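Local coordinates for protein alanine dehydrogenase/pyridine nucleotide transhydrogenase (Mycobacterium smegmatis str. MC2 155, PDB 3P2Y) that probably transfers hydride between NADH and NADP as the alpha 1 subunit of a proton-translocating nicotinamide nucleotide transhydrogenase, at residues T272-G277 with G303-N308; A287-M292 with C309-P314; T130-E135 with T348-L353; I109-P114 with D147-Q152. All coordinates share one frame; numbering follows the deposited sequence. Where two conformers were deposited one is given.

Interaction 1 (T272-G277 with G303-N308); sequences TALVPG and GETGGN
Two loops that leave the C-terminal ends of neighbouring parallel strands in a Rossmann-type domain, segment 272-277 (after strand 268-271) and segment 303-308 (after strand 297-300), are joined here by one side-chain amide. Asn308 ND2 donates to the backbone carbonyl of Ala273, with ND2 2.9 Å from O and an N-H...O angle of 176°. The acceptor lies in the plane of the Asn308 amide, while the donor sits 16° off the Ala273 carbonyl plane. With CG anti to its own carbonyl carbon (chi1 -59°), the Asn308 amide reaches across to the other loop. Its other hydrogen bonds fix the rotation of the group: OD1 pairs with Thr271 OG1, and ND2 also donates to Pro281 O. Farther along, Leu274 CD2 approaches Thr305 OG1 at 4.2 Å, the two side chains crossing at about a right angle. That hydroxyl shares water 1 with Val275, whose N donates to the water over 3.1 Å. Thr272 OG1 turns instead to Gly191 O, in a glycine-rich turn consistent with a dinucleotide-binding GxGxxG motif. The buried Asn308 thus joins the loops through ND2 and holds to the strand end through OD1, whereas the more exposed end is bridged by water.

Interaction 2 (A287-M292 with C309-P314); sequences AAATGM and CELTEP
Cys309 and Leu311 meet Ala289, a buried residue near the end of helix 286-290, as the chain runs on from strand 297-300 toward strand 317-320. At the start of the second segment, Cys309 holds its sulfur anti to the backbone N (chi1 -178°), and SG lies 4.4 Å from Ala289 CB in a loose apolar contact. The same sulfur accepts a hydrogen bond from Leu311 N at 3.6 Å, with an N-H...S angle of 158°, so one thiol both packs against the helix and braces its own turn. That turn is a type I beta turn from Cys309 to Thr312, closed by Thr312 N donating to Cys309 O over 3.1 Å. Glu310, at its second position, directs OE1 to the backbone N of Ala286 at the beginning of the helix, the residue whose O is bonded by Thr290 OG1. Leu311 follows with the main apolar touch: CD1 stands 4.1 Å from Ala289 CB. The same methyl is 4.4 Å from Thr290 OG1. Cys309 and Leu311 therefore both approach the Ala289 methyl, one by its sulfur and one by a branch methyl. Beyond them, Thr312 OG1 bonds to Asp300 OD2, which also receives Cys309 N and so fastens the turn to the end of strand 297-300. Leu311 and Thr290 both touch His320 of strand 317-320, and Thr312 packs on Ile325 of strand 323-326; separately, Ala288 of the helix and Met292 just after it touch Ile263 of helix 249-263.

Interaction 3 (T130-E135 with T348-L353); sequences TAFAME and TALLDL. With CA (calcium ion), chain D.
Phe132 and Met134 pack on Leu350, where outermost strand 130-133 of the six-stranded parallel sheet meets the long helix 336-354, a contact between parts of the chain more than 200 residues apart. Phe132, toward the end of the strand, makes its closest approach through the methylene beside the backbone: CB is 3.9 Å from Leu350 CD2. Its ring is disposed obliquely to that methyl. The Phe132 side chain also touches Leu354 of the same helix and Val369 and Ser372 of helix 367-372, while Leu350 packs in addition on Ile109 of the adjoining strand 107-110. Met134 comes next, after the strand has given way to a short 3-10 turn. Its chain folds at both chi2 (-59°) and chi3 (-69°), which swings the sulfur toward the helix; SD also lies 3.9 Å from Leu350 CD2. The Met134 and Leu350 side chains run past each other in opposite directions. A single leucine methyl thus touches both a phenylalanine CB and a methionine sulfur, which reach it from directions roughly at right angles, and no hydrogen bond crosses the contact. Glu135, last in the segment, turns its carboxylate to the backbone N atoms of Leu112 and Ala113. Farther along the helix lies a calcium ion, bound by the backbone oxygens of Asp352 and Leu355 and by two waters; Asp352 O is 2.3 Å from the metal, and water 2, itself a calcium ligand, donates to Leu353 O over 3.0 Å.

Interaction 4 (I109-P114 with D147-Q152); sequences IGFLAP and DALSSQ
Phe111 carries CG anti to its carbonyl carbon (chi1 -72°), which sends its ring from the end of strand 107-110 to the start of helix 148-167, where Ala148, Leu149 and Gln152 receive it. In Gln152 the first torsion (chi1 -56°) puts CG at the ring, and a bend at chi2 (-51°) turns the amide off toward its polar partners. The far end of the ring does the touching. CZ is 3.7 Å from Ala148 CB, and the neighbouring CE1 lies 3.9 Å from Leu149 CD2; both methyls sit obliquely to the ring. Gln152 CG instead comes to the ring edge, close to its plane, 4.0 Å from CZ. The glutamine thus gives its aliphatic stem to the aromatic group and keeps its amide for polar partners. NE2 donates to Ser151 OG over 3.1 Å, with that oxygen nearly in the amide plane, and also to Ala339 O, while OE1 accepts from Arg37. These bonds define the amide's rotation and satisfy a buried polar group. At the helix start, Asp147 is the N-cap: its OD1 takes the N-H of Ser150 at 3.0 Å, approached from well above the carboxylate plane. Helix 336-354 covers the contact through Tyr343, which meets the Phe111 ring with planes at about 35° and also touches Ala148 and Gln152, while Ser151 OG bonds to Asn346. Strand 107-110 itself runs between strands 87-89 and 130-133, so Phe111 joins the edge region of the parallel sheet to two helices.

Overall arrangement
Interactions 3 and 4 form one neighbourhood, their centres about 9 Å apart, on adjacent strands of the six-stranded sheet: Met134 N probably bonds to Gly110 O, and helix 336-354 supplies one segment of interaction 3 and touches interaction 4. Interactions 1 and 2 share the 303-314 loop of the other, Rossmann-type sheet; their centres are about 15 Å apart, and Gly303 touches Pro314. Interaction 1 is the nearer of these two to the first sheet's contacts, its centre about 16 Å from that of interaction 4, whereas those of interactions 2 and 3 are about 39 Å apart, on opposite sides of the chain's centre. Only interaction 3 includes a calcium ligand, Asp352. Interaction 1 borders the probable nucleotide-binding turn through Thr272.

Interaction 1 (T272-G277 with G303-N308)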
loop_
_atom_site.group_PDB
_atom_site.type_symbol
_atom_site.label_atom_id
_atom_site.label_comp_id
_atom_site.label_asym_id
_atom_site.label_seq_id
_atom_site.Cartn_x
_atom_site.Cartn_y
_atom_site.Cartn_z
ATOM N N THR A 272 -1.779 -16.092 -8.485
ATOM C CA THR A 272 -0.436 -15.913 -9.067
ATOM C C THR A 272 -0.125 -16.934 -10.156
ATOM O O THR A 272 0.970 -16.912 -10.712
ATOM C CB THR A 272 0.715 -16.024 -8.008
ATOM O OG1 THR A 272 0.923 -17.410 -7.661
ATOM C CG2 THR A 272 0.432 -15.214 -6.727
ATOM N N ALA A 273 -1.051 -17.857 -10.412
ATOM C CA ALA A 273 -0.719 -19.032 -11.244
ATOM C C ALA A 273 -0.531 -18.667 -12.714
ATOM O O ALA A 273 -1.364 -17.967 -13.323
ATOM C CB ALA A 273 -1.756 -20.094 -11.099
ATOM N N LEU A 274 0.570 -19.168 -13.283
ATOM C CA LEU A 274 0.906 -18.931 -14.685
ATOM C C LEU A 274 1.197 -20.247 -15.372
ATOM O O LEU A 274 1.553 -21.237 -14.718
ATOM C CB LEU A 274 2.152 -18.052 -14.824
ATOM C CG LEU A 274 2.127 -16.721 -14.070
ATOM C CD1 LEU A 274 3.516 -16.110 -13.972
ATOM C CD2 LEU A 274 1.131 -15.761 -14.707
ATOM N N VAL A 275 1.029 -20.241 -16.693
ATOM C CA VAL A 275 1.531 -21.309 -17.559
ATOM C C VAL A 275 2.348 -20.599 -18.636
ATOM O O VAL A 275 1.800 -19.831 -19.415
ATOM C CB VAL A 275 0.393 -22.147 -18.193
ATOM C CG1 VAL A 275 0.977 -23.259 -19.081
ATOM C CG2 VAL A 275 -0.499 -22.768 -17.121
ATOM N N PRO A 276 3.679 -20.829 -18.660
ATOM C CA PRO A 276 4.539 -20.125 -19.624
ATOM C C PRO A 276 4.021 -20.302 -21.056
ATOM O O PRO A 276 3.718 -21.418 -21.455
ATOM C CB PRO A 276 5.902 -20.808 -19.444
ATOM C CG PRO A 276 5.855 -21.350 -18.028
ATOM C CD PRO A 276 4.439 -21.794 -17.836
ATOM N N GLY A 277 3.817 -19.209 -21.765
ATOM C CA GLY A 277 3.317 -19.230 -23.119
ATOM C C GLY A 277 1.889 -19.616 -23.378
ATOM O O GLY A 277 1.536 -19.891 -24.467
ATOM N N GLY A 303 -2.835 -10.896 -15.159
ATOM C CA GLY A 303 -3.609 -10.102 -16.125
ATOM C C GLY A 303 -3.036 -10.113 -17.534
ATOM O O GLY A 303 -3.787 -10.126 -18.504
ATOM N N GLU A 304 -1.712 -10.139 -17.647
ATOM C CA GLU A 304 -1.060 -10.110 -18.962
ATOM C C GLU A 304 -1.434 -11.332 -19.800
ATOM O O GLU A 304 -1.432 -11.264 -21.048
ATOM C CB GLU A 304 0.457 -10.050 -18.791
ATOM C CG GLU A 304 1.200 -9.537 -20.020
ATOM C CD GLU A 304 1.115 -8.018 -20.115
ATOM O OE1 GLU A 304 1.827 -7.331 -19.331
ATOM O OE2 GLU A 304 0.319 -7.511 -20.942
ATOM N N THR A 305 -1.743 -12.448 -19.138
ATOM C CA THR A 305 -2.143 -13.655 -19.867
ATOM C C THR A 305 -3.606 -14.026 -19.678
ATOM O O THR A 305 -3.977 -15.196 -19.816
ATOM C CB THR A 305 -1.225 -14.856 -19.563
ATOM O OG1 THR A 305 -1.146 -15.100 -18.142
ATOM C CG2 THR A 305 0.175 -14.609 -20.145
ATOM N N GLY A 306 -4.436 -13.035 -19.368
ATOM C CA GLY A 306 -5.872 -13.249 -19.302
ATOM C C GLY A 306 -6.475 -13.171 -17.907
ATOM O O GLY A 306 -7.690 -12.998 -17.771
ATOM N N GLY A 307 -5.629 -13.274 -16.878
ATOM C CA GLY A 307 -6.090 -13.234 -15.476
ATOM C C GLY A 307 -6.563 -14.574 -14.938
ATOM O O GLY A 307 -7.165 -15.366 -15.667
ATOM N N ASN A 308 -6.312 -14.824 -13.651
ATOM C CA ASN A 308 -6.822 -16.011 -12.974
ATOM C C ASN A 308 -8.285 -15.838 -12.630
ATOM O O ASN A 308 -8.961 -16.820 -12.287
ATOM C CB ASN A 308 -6.057 -16.274 -11.667
ATOM C CG ASN A 308 -4.551 -16.479 -11.888
ATOM O OD1 ASN A 308 -3.721 -15.806 -11.263
ATOM N ND2 ASN A 308 -4.192 -17.386 -12.795
HETATM O O HOH W 1 0.078 -17.721 -18.145
#

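Interaction 2 (A287-M292 with C309-P314)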
loop_
_atom_site.group_PDB
_atom_site.type_symbol
_atom_site.label_atom_id
_atom_site.label_comp_id
_atom_site.label_asym_id
_atom_site.label_seq_id
_atom_site.Cartn_x
_atom_site.Cartn_y
_atom_site.Cartn_z
ATOM N N ALA A 287 -18.711 -16.355 -9.956
ATOM C CA ALA A 287 -19.498 -16.687 -8.757
ATOM C C ALA A 287 -18.677 -16.620 -7.465
ATOM O O ALA A 287 -19.173 -16.166 -6.425
ATOM C CB ALA A 287 -20.119 -18.061 -8.895
ATOM N N ALA A 288 -17.440 -17.110 -7.529
ATOM C CA ALA A 288 -16.533 -17.078 -6.367
ATOM C C ALA A 288 -16.299 -15.639 -5.926
ATOM O O ALA A 288 -16.472 -15.320 -4.749
ATOM C CB ALA A 288 -15.198 -17.752 -6.698
ATOM N N ALA A 289 -15.952 -14.772 -6.884
ATOM C CA ALA A 289 -15.671 -13.363 -6.585
ATOM C C ALA A 289 -16.914 -12.677 -6.040
ATOM O O ALA A 289 -16.845 -11.963 -5.049
ATOM C CB ALA A 289 -15.160 -12.625 -7.822
ATOM N N THR A 290 -18.051 -12.928 -6.685
ATOM C CA THR A 290 -19.332 -12.328 -6.315
ATOM C C THR A 290 -19.797 -12.742 -4.924
ATOM O O THR A 290 -20.488 -11.969 -4.233
ATOM C CB THR A 290 -20.414 -12.728 -7.374
ATOM O OG1 THR A 290 -19.985 -12.252 -8.644
ATOM C CG2 THR A 290 -21.765 -12.140 -7.060
ATOM N N GLY A 291 -19.415 -13.954 -4.527
ATOM C CA GLY A 291 -19.771 -14.516 -3.218
ATOM C C GLY A 291 -18.929 -13.989 -2.058
ATOM O O GLY A 291 -19.249 -14.250 -0.896
ATOM N N MET A 292 -17.843 -13.266 -2.362
ATOM C CA MET A 292 -17.020 -12.646 -1.314
ATOM C C MET A 292 -17.768 -11.470 -0.657
ATOM O O MET A 292 -18.687 -10.876 -1.248
ATOM C CB MET A 292 -15.670 -12.180 -1.886
ATOM C CG MET A 292 -14.807 -13.345 -2.402
ATOM S SD MET A 292 -13.380 -12.841 -3.412
ATOM C CE MET A 292 -12.392 -11.934 -2.212
ATOM N N CYS A 309 -8.754 -14.583 -12.669
ATOM C CA CYS A 309 -10.131 -14.269 -12.292
ATOM C C CYS A 309 -10.914 -13.913 -13.536
ATOM O O CYS A 309 -10.489 -13.089 -14.337
ATOM C CB CYS A 309 -10.206 -13.122 -11.266
ATOM S SG CYS A 309 -11.882 -12.715 -10.711
ATOM N N GLU A 310 -12.076 -14.544 -13.674
ATOM C CA GLU A 310 -12.977 -14.307 -14.806
ATOM C C GLU A 310 -13.365 -12.823 -14.992
ATOM O O GLU A 310 -13.591 -12.364 -16.116
ATOM C CB GLU A 310 -14.219 -15.199 -14.624
ATOM C CG GLU A 310 -15.343 -15.054 -15.645
ATOM C CD GLU A 310 -16.495 -16.052 -15.407
ATOM O OE1 GLU A 310 -16.452 -16.851 -14.427
ATOM O OE2 GLU A 310 -17.455 -16.017 -16.211
ATOM N N LEU A 311 -13.438 -12.080 -13.894
ATOM C CA LEU A 311 -13.896 -10.694 -13.954
ATOM C C LEU A 311 -12.738 -9.694 -14.075
ATOM O O LEU A 311 -12.954 -8.486 -14.125
ATOM C CB LEU A 311 -14.773 -10.385 -12.740
ATOM C CG LEU A 311 -16.035 -11.252 -12.628
ATOM C CD1 LEU A 311 -16.679 -11.106 -11.258
ATOM C CD2 LEU A 311 -17.033 -10.894 -13.751
ATOM N N THR A 312 -11.511 -10.208 -14.114
ATOM C CA THR A 312 -10.341 -9.337 -14.205
ATOM C C THR A 312 -10.315 -8.486 -15.458
ATOM O O THR A 312 -10.536 -8.987 -16.577
ATOM C CB THR A 312 -9.043 -10.163 -14.079
ATOM O OG1 THR A 312 -8.903 -10.528 -12.713
ATOM C CG2 THR A 312 -7.803 -9.387 -14.547
ATOM N N GLU A 313 -10.066 -7.197 -15.259
ATOM C CA GLU A 313 -9.764 -6.280 -16.358
ATOM C C GLU A 313 -8.281 -5.905 -16.260
ATOM O O GLU A 313 -7.898 -5.117 -15.383
ATOM C CB GLU A 313 -10.676 -5.055 -16.278
ATOM C CG GLU A 313 -12.159 -5.422 -16.451
ATOM C CD GLU A 313 -13.099 -4.230 -16.324
ATOM O OE1 GLU A 313 -12.664 -3.104 -16.647
ATOM O OE2 GLU A 313 -14.278 -4.430 -15.907
ATOM N N PRO A 314 -7.434 -6.476 -17.147
ATOM C CA PRO A 314 -5.967 -6.302 -17.063
ATOM C C PRO A 314 -5.517 -4.835 -16.943
ATOM O O PRO A 314 -6.013 -3.953 -17.688
ATOM C CB PRO A 314 -5.461 -6.954 -18.369
ATOM C CG PRO A 314 -6.491 -8.017 -18.662
ATOM C CD PRO A 314 -7.814 -7.419 -18.225
#

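Interaction 3 (T130-E135 with T348-L353)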
loop_
_atom_site.group_PDB
_atom_site.type_symbol
_atom_site.label_atom_id
_atom_site.label_comp_id
_atom_site.label_asym_id
_atom_site.label_seq_id
_atom_site.Cartn_x
_atom_site.Cartn_y
_atom_site.Cartn_z
ATOM N N THR A 130 24.575 -12.460 -30.046
ATOM C CA THR A 130 24.434 -13.688 -29.260
ATOM C C THR A 130 23.649 -13.272 -28.041
ATOM O O THR A 130 24.140 -12.462 -27.261
ATOM C CB THR A 130 25.815 -14.236 -28.843
ATOM O OG1 THR A 130 26.551 -14.590 -30.037
ATOM C CG2 THR A 130 25.671 -15.461 -27.979
ATOM N N ALA A 131 22.451 -13.833 -27.878
ATOM C CA ALA A 131 21.486 -13.285 -26.905
ATOM C C ALA A 131 21.055 -14.331 -25.903
ATOM O O ALA A 131 20.761 -15.473 -26.274
ATOM C CB ALA A 131 20.262 -12.748 -27.626
ATOM N N PHE A 132 20.974 -13.923 -24.634
ATOM C CA PHE A 132 20.660 -14.854 -23.551
ATOM C C PHE A 132 19.404 -14.362 -22.882
ATOM O O PHE A 132 19.371 -13.230 -22.437
ATOM C CB PHE A 132 21.807 -14.926 -22.541
ATOM C CG PHE A 132 23.103 -15.437 -23.146
ATOM C CD1 PHE A 132 23.381 -16.801 -23.138
ATOM C CD2 PHE A 132 23.995 -14.562 -23.769
ATOM C CE1 PHE A 132 24.571 -17.294 -23.712
ATOM C CE2 PHE A 132 25.178 -15.041 -24.374
ATOM C CZ PHE A 132 25.460 -16.414 -24.326
ATOM N N ALA A 133 18.375 -15.205 -22.850
ATOM C CA ALA A 133 17.072 -14.871 -22.220
ATOM C C ALA A 133 17.100 -15.256 -20.738
ATOM O O ALA A 133 17.314 -16.439 -20.379
ATOM C CB ALA A 133 15.931 -15.629 -22.920
ATOM N N MET A 134 16.858 -14.284 -19.870
ATOM C CA MET A 134 16.879 -14.578 -18.443
ATOM C C MET A 134 15.755 -15.560 -18.067
ATOM O O MET A 134 15.906 -16.330 -17.122
ATOM C CB MET A 134 16.809 -13.283 -17.625
ATOM C CG MET A 134 18.066 -12.368 -17.781
ATOM S SD MET A 134 19.624 -13.190 -17.293
ATOM C CE MET A 134 19.371 -13.325 -15.497
ATOM N N GLU A 135 14.660 -15.567 -18.826
ATOM C CA GLU A 135 13.576 -16.526 -18.568
ATOM C C GLU A 135 14.025 -17.968 -18.797
ATOM O O GLU A 135 13.380 -18.905 -18.292
ATOM C CB GLU A 135 12.358 -16.261 -19.484
ATOM C CG GLU A 135 11.757 -14.856 -19.416
ATOM C CD GLU A 135 12.276 -13.932 -20.531
ATOM O OE1 GLU A 135 13.465 -14.037 -20.914
ATOM O OE2 GLU A 135 11.506 -13.061 -20.984
ATOM N N THR A 348 24.457 -10.137 -13.628
ATOM C CA THR A 348 25.929 -10.171 -13.504
ATOM C C THR A 348 26.459 -11.552 -13.143
ATOM O O THR A 348 27.593 -11.901 -13.504
ATOM C CB THR A 348 26.494 -9.083 -12.579
ATOM O OG1 THR A 348 25.906 -9.205 -11.283
ATOM C CG2 THR A 348 26.160 -7.706 -13.149
ATOM N N ALA A 349 25.635 -12.358 -12.463
ATOM C CA ALA A 349 26.051 -13.725 -12.167
ATOM C C ALA A 349 26.168 -14.502 -13.492
ATOM O O ALA A 349 27.099 -15.307 -13.658
ATOM C CB ALA A 349 25.065 -14.405 -11.156
ATOM N N LEU A 350 25.229 -14.292 -14.414
ATOM C CA LEU A 350 25.312 -14.946 -15.724
ATOM C C LEU A 350 26.492 -14.376 -16.498
ATOM O O LEU A 350 27.256 -15.118 -17.123
ATOM C CB LEU A 350 24.036 -14.739 -16.544
ATOM C CG LEU A 350 24.100 -15.238 -18.003
ATOM C CD1 LEU A 350 24.296 -16.766 -18.008
ATOM C CD2 LEU A 350 22.849 -14.849 -18.800
ATOM N N LEU A 351 26.634 -13.059 -16.469
ATOM C CA LEU A 351 27.703 -12.408 -17.214
ATOM C C LEU A 351 29.071 -12.964 -16.783
ATOM O O LEU A 351 29.964 -13.183 -17.635
ATOM C CB LEU A 351 27.638 -10.891 -16.994
ATOM C CG LEU A 351 28.797 -10.068 -17.586
ATOM C CD1 LEU A 351 28.863 -10.247 -19.120
ATOM C CD2 LEU A 351 28.654 -8.573 -17.181
ATOM N N ASP A 352 29.232 -13.227 -15.486
ATOM C CA ASP A 352 30.502 -13.750 -14.963
ATOM C C ASP A 352 30.852 -15.101 -15.589
ATOM O O ASP A 352 32.048 -15.429 -15.709
ATOM C CB ASP A 352 30.499 -13.882 -13.424
ATOM C CG ASP A 352 30.603 -12.530 -12.700
ATOM O OD1 ASP A 352 30.927 -11.493 -13.326
ATOM O OD2 ASP A 352 30.346 -12.511 -11.483
ATOM N N LEU A 353 29.838 -15.887 -15.972
ATOM C CA LEU A 353 30.089 -17.134 -16.709
ATOM C C LEU A 353 30.669 -16.851 -18.068
ATOM O O LEU A 353 31.533 -17.608 -18.553
ATOM C CB LEU A 353 28.813 -17.955 -16.924
ATOM C CG LEU A 353 28.120 -18.597 -15.735
ATOM C CD1 LEU A 353 27.052 -19.562 -16.251
ATOM C CD2 LEU A 353 29.117 -19.341 -14.837
HETATM CA CA CA D . 34.311 -15.932 -15.589
HETATM O O HOH W 2 33.787 -18.033 -16.597
HETATM O O HOH W 3 34.546 -13.778 -14.897
#

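Interaction 4 (I109-P114 with D147-Q152)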
loop_
_atom_site.group_PDB
_atom_site.type_symbol
_atom_site.label_atom_id
_atom_site.label_comp_id
_atom_site.label_asym_id
_atom_site.label_seq_id
_atom_site.Cartn_x
_atom_site.Cartn_y
_atom_site.Cartn_z
ATOM N N ILE A 109 21.847 -9.503 -22.985
ATOM C CA ILE A 109 21.295 -10.274 -21.858
ATOM C C ILE A 109 20.090 -9.508 -21.384
ATOM O O ILE A 109 20.195 -8.303 -21.153
ATOM C CB ILE A 109 22.286 -10.374 -20.673
ATOM C CG1 ILE A 109 23.526 -11.201 -21.083
ATOM C CG2 ILE A 109 21.585 -11.019 -19.427
ATOM C CD1 ILE A 109 24.710 -11.147 -20.068
ATOM N N GLY A 110 18.955 -10.202 -21.209
ATOM C CA GLY A 110 17.756 -9.540 -20.649
ATOM C C GLY A 110 16.580 -10.503 -20.631
ATOM O O GLY A 110 16.744 -11.671 -20.979
ATOM N N PHE A 111 15.396 -10.022 -20.268
ATOM C CA PHE A 111 14.194 -10.817 -20.507
ATOM C C PHE A 111 13.928 -10.694 -21.995
ATOM O O PHE A 111 13.801 -9.585 -22.502
ATOM C CB PHE A 111 12.980 -10.299 -19.738
ATOM C CG PHE A 111 13.034 -10.558 -18.256
ATOM C CD1 PHE A 111 13.093 -11.855 -17.754
ATOM C CD2 PHE A 111 12.989 -9.497 -17.349
ATOM C CE1 PHE A 111 13.111 -12.097 -16.365
ATOM C CE2 PHE A 111 13.023 -9.719 -15.980
ATOM C CZ PHE A 111 13.094 -11.037 -15.467
ATOM N N LEU A 112 13.906 -11.827 -22.696
ATOM C CA LEU A 112 13.736 -11.820 -24.146
ATOM C C LEU A 112 12.483 -12.525 -24.632
ATOM O O LEU A 112 12.370 -12.795 -25.828
ATOM C CB LEU A 112 14.981 -12.401 -24.869
ATOM C CG LEU A 112 16.297 -11.689 -24.555
ATOM C CD1 LEU A 112 17.522 -12.401 -25.192
ATOM C CD2 LEU A 112 16.257 -10.233 -25.001
ATOM N N ALA A 113 11.564 -12.859 -23.726
ATOM C CA ALA A 113 10.255 -13.423 -24.075
ATOM C C ALA A 113 10.322 -14.598 -25.076
ATOM O O ALA A 113 9.650 -14.565 -26.113
ATOM C CB ALA A 113 9.324 -12.304 -24.608
ATOM N N PRO A 114 11.146 -15.625 -24.779
ATOM C CA PRO A 114 11.365 -16.689 -25.775
ATOM C C PRO A 114 10.063 -17.401 -26.186
ATOM O O PRO A 114 9.922 -17.808 -27.334
ATOM C CB PRO A 114 12.355 -17.646 -25.071
ATOM C CG PRO A 114 12.212 -17.353 -23.615
ATOM C CD PRO A 114 11.929 -15.863 -23.554
ATOM N N ASP A 147 18.547 -16.433 -11.057
ATOM C CA ASP A 147 17.133 -16.662 -11.324
ATOM C C ASP A 147 16.349 -15.347 -11.253
ATOM O O ASP A 147 15.790 -14.991 -10.201
ATOM C CB ASP A 147 16.567 -17.664 -10.312
ATOM C CG ASP A 147 15.148 -18.104 -10.640
ATOM O OD1 ASP A 147 14.481 -17.512 -11.521
ATOM O OD2 ASP A 147 14.684 -19.067 -9.974
ATOM N N ALA A 148 16.336 -14.632 -12.373
ATOM C CA ALA A 148 15.606 -13.354 -12.460
ATOM C C ALA A 148 14.085 -13.482 -12.351
ATOM O O ALA A 148 13.412 -12.599 -11.794
ATOM C CB ALA A 148 15.994 -12.628 -13.773
ATOM N N LEU A 149 13.513 -14.532 -12.936
ATOM C CA LEU A 149 12.077 -14.743 -12.762
ATOM C C LEU A 149 11.725 -14.782 -11.257
ATOM O O LEU A 149 10.756 -14.124 -10.836
ATOM C CB LEU A 149 11.581 -16.005 -13.514
ATOM C CG LEU A 149 11.553 -15.860 -15.046
ATOM C CD1 LEU A 149 11.354 -17.253 -15.664
ATOM C CD2 LEU A 149 10.511 -14.825 -15.549
ATOM N N SER A 150 12.534 -15.477 -10.449
ATOM C CA SER A 150 12.278 -15.581 -9.002
ATOM C C SER A 150 12.488 -14.254 -8.267
ATOM O O SER A 150 11.684 -13.865 -7.411
ATOM C CB SER A 150 13.161 -16.676 -8.384
ATOM O OG SER A 150 13.143 -16.636 -6.976
ATOM N N SER A 151 13.572 -13.543 -8.582
ATOM C CA SER A 151 13.801 -12.292 -7.814
ATOM C C SER A 151 12.680 -11.285 -8.066
ATOM O O SER A 151 12.220 -10.618 -7.136
ATOM C CB SER A 151 15.180 -11.661 -8.099
ATOM O OG SER A 151 15.291 -11.160 -9.425
ATOM N N GLN A 152 12.243 -11.191 -9.321
ATOM C CA GLN A 152 11.138 -10.286 -9.672
ATOM C C GLN A 152 9.815 -10.752 -9.075
ATOM O O GLN A 152 8.979 -9.921 -8.642
ATOM C CB GLN A 152 11.039 -10.074 -11.187
ATOM C CG GLN A 152 12.375 -9.539 -11.774
ATOM C CD GLN A 152 12.914 -8.302 -11.023
ATOM O OE1 GLN A 152 12.414 -7.208 -11.217
ATOM N NE2 GLN A 152 13.945 -8.481 -10.191
#